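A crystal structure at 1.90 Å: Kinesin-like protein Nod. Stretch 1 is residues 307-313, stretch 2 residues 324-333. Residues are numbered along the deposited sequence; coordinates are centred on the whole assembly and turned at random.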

# COMPACT_ATOMS: atom_id res chain seq x y z
N THR A 307 -2.93 2.38 5.61
CA THR A 307 -2.77 3.70 5.02
C THR A 307 -3.06 3.66 3.52
O THR A 307 -2.47 2.88 2.77
CB THR A 307 -1.35 4.24 5.24
OG1 THR A 307 -1.13 4.45 6.64
CG2 THR A 307 -1.16 5.57 4.51
N PHE A 308 -4.00 4.51 3.11
CA PHE A 308 -4.42 4.63 1.71
C PHE A 308 -3.70 5.78 1.03
O PHE A 308 -3.55 6.84 1.62
CB PHE A 308 -5.92 4.93 1.61
CG PHE A 308 -6.81 3.78 1.93
CD1 PHE A 308 -7.17 2.87 0.94
CD2 PHE A 308 -7.33 3.62 3.21
CE1 PHE A 308 -8.05 1.83 1.22
CE2 PHE A 308 -8.21 2.58 3.50
CZ PHE A 308 -8.57 1.68 2.50
N LEU A 309 -3.28 5.57 -0.21
CA LEU A 309 -2.64 6.63 -0.97
C LEU A 309 -3.42 6.73 -2.27
O LEU A 309 -3.29 5.88 -3.16
CB LEU A 309 -1.17 6.33 -1.28
CG LEU A 309 -0.46 7.39 -2.13
CD1 LEU A 309 -0.48 8.75 -1.42
CD2 LEU A 309 1.00 6.97 -2.37
N ALA A 310 -4.27 7.75 -2.35
CA ALA A 310 -5.09 8.00 -3.54
C ALA A 310 -4.25 8.83 -4.49
O ALA A 310 -3.82 9.92 -4.15
CB ALA A 310 -6.34 8.78 -3.17
N CYS A 311 -4.01 8.30 -5.67
CA CYS A 311 -3.25 9.03 -6.66
C CYS A 311 -4.26 9.55 -7.67
O CYS A 311 -5.10 8.79 -8.14
CB CYS A 311 -2.25 8.09 -7.36
SG CYS A 311 -0.90 7.48 -6.23
N ILE A 312 -4.17 10.84 -7.98
CA ILE A 312 -5.12 11.47 -8.91
C ILE A 312 -4.47 12.32 -9.99
O ILE A 312 -3.41 12.92 -9.79
CB ILE A 312 -6.09 12.39 -8.15
CG1 ILE A 312 -5.31 13.49 -7.42
CG2 ILE A 312 -6.92 11.57 -7.17
CD1 ILE A 312 -6.19 14.50 -6.69
N SER A 313 -5.13 12.35 -11.13
CA SER A 313 -4.69 13.13 -12.27
C SER A 313 -5.15 14.57 -12.10
O SER A 313 -6.23 14.83 -11.57
CB SER A 313 -5.30 12.55 -13.55
OG SER A 313 -4.97 13.36 -14.65
N SER A 324 -14.07 9.84 -8.55
CA SER A 324 -14.36 8.50 -8.04
C SER A 324 -13.35 8.09 -6.98
O SER A 324 -13.69 7.56 -5.92
CB SER A 324 -14.36 7.49 -9.19
OG SER A 324 -15.42 7.76 -10.10
N THR A 325 -12.09 8.38 -7.28
CA THR A 325 -10.99 8.06 -6.38
C THR A 325 -11.09 8.85 -5.07
O THR A 325 -10.92 8.30 -3.99
CB THR A 325 -9.65 8.36 -7.08
OG1 THR A 325 -9.46 7.45 -8.17
CG2 THR A 325 -8.50 8.21 -6.12
N LEU A 326 -11.41 10.14 -5.18
CA LEU A 326 -11.53 10.97 -3.98
C LEU A 326 -12.77 10.59 -3.16
O LEU A 326 -12.71 10.58 -1.93
CB LEU A 326 -11.55 12.46 -4.37
CG LEU A 326 -10.23 12.91 -5.02
CD1 LEU A 326 -10.39 14.27 -5.67
CD2 LEU A 326 -9.13 12.93 -3.97
N ARG A 327 -13.88 10.26 -3.82
CA ARG A 327 -15.09 9.88 -3.10
C ARG A 327 -14.81 8.61 -2.30
O ARG A 327 -15.26 8.47 -1.16
CB ARG A 327 -16.27 9.69 -4.06
CG ARG A 327 -16.84 11.02 -4.57
CD ARG A 327 -17.90 10.82 -5.64
NE ARG A 327 -19.00 10.00 -5.17
CZ ARG A 327 -20.04 10.46 -4.47
NH1 ARG A 327 -20.13 11.74 -4.17
NH2 ARG A 327 -20.98 9.62 -4.07
N PHE A 328 -14.04 7.69 -2.87
CA PHE A 328 -13.73 6.47 -2.14
C PHE A 328 -12.92 6.82 -0.89
O PHE A 328 -13.12 6.22 0.17
CB PHE A 328 -12.94 5.48 -3.00
CG PHE A 328 -12.49 4.27 -2.24
CD1 PHE A 328 -13.35 3.20 -2.01
CD2 PHE A 328 -11.22 4.24 -1.67
CE1 PHE A 328 -12.96 2.13 -1.22
CE2 PHE A 328 -10.82 3.18 -0.88
CZ PHE A 328 -11.69 2.12 -0.65
N GLY A 329 -12.01 7.78 -1.01
CA GLY A 329 -11.19 8.20 0.12
C GLY A 329 -12.06 8.70 1.26
O GLY A 329 -11.81 8.41 2.43
N THR A 330 -13.10 9.44 0.91
CA THR A 330 -14.02 9.97 1.89
C THR A 330 -14.73 8.82 2.61
O THR A 330 -14.89 8.85 3.83
CB THR A 330 -15.06 10.89 1.22
OG1 THR A 330 -14.38 11.95 0.55
CG2 THR A 330 -16.01 11.48 2.25
N SER A 331 -15.14 7.81 1.85
CA SER A 331 -15.82 6.66 2.43
C SER A 331 -14.91 5.88 3.38
O SER A 331 -15.30 5.52 4.48
CB SER A 331 -16.33 5.73 1.34
OG SER A 331 -17.33 6.36 0.56
N ALA A 332 -13.69 5.61 2.93
CA ALA A 332 -12.73 4.88 3.75
C ALA A 332 -12.45 5.73 4.99
O ALA A 332 -12.18 5.20 6.07
CB ALA A 332 -11.44 4.64 2.98
N LYS A 333 -12.52 7.04 4.82
CA LYS A 333 -12.27 7.97 5.91
C LYS A 333 -13.32 7.84 7.01
O LYS A 333 -13.00 7.96 8.20
CB LYS A 333 -12.27 9.40 5.37
CG LYS A 333 -11.82 10.46 6.36
CD LYS A 333 -10.35 10.28 6.69
CE LYS A 333 -9.45 10.64 5.54
NZ LYS A 333 -8.02 10.53 5.93
O HOH W 1 -7.33 8.46 -9.58

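How does the strand present itself to the helix? Strand 307-312 runs nearly antiparallel to helix 324-333, at 161° between their N-to-C directions, with the axes 8.6 Å apart at closest approach. Side chains alternate along a strand, so Phe308, Ala310 and Ile312 point toward the helix, while Thr307 and Leu309 lie out of its reach. No direct hydrogen bond crosses between the two; the contact rests on apolar packing and one bridging water.

What does Phe308 meet? Two helix residues one turn apart, Phe328 and Ala332. The CB of Ala332 sits over one face of the Phe308 ring, 3.9 Å from Phe308 CE2, in a CH-pi arrangement. Phe328 forms an offset edge-to-face pair with the same ring, its edge turned toward the Phe308 face: the planes meet at 70°, and Phe328 CE2 comes within 3.7 Å of Phe308 CE1. The CA-to-CB bond of Phe328 points sideways, yet its ring end comes nearer to the strand.

Where do the backbones come closest? At Ala310, where Ala310 CA lies 6.5 Å from Thr325 CA. Across this gap Ala310 CB touches Thr325 CG2 at 3.7 Å.

How does Cys311 take part when its side chain points away? It does so through its carbonyl. A water donates a hydrogen bond to Cys311 O at 2.7 Å and is also hydrogen-bonded to Thr325 OG1 at 2.7 Å, linking strand to helix.

What closes the contact at Ile312? Ile312 CG2 reaches both Thr325 CG2, at 3.9 Å, and Leu326 CD2, at 4.1 Å. Thr325 thus combines methyl contacts to Ala310 and Ile312 with a hydroxyl bound to the water.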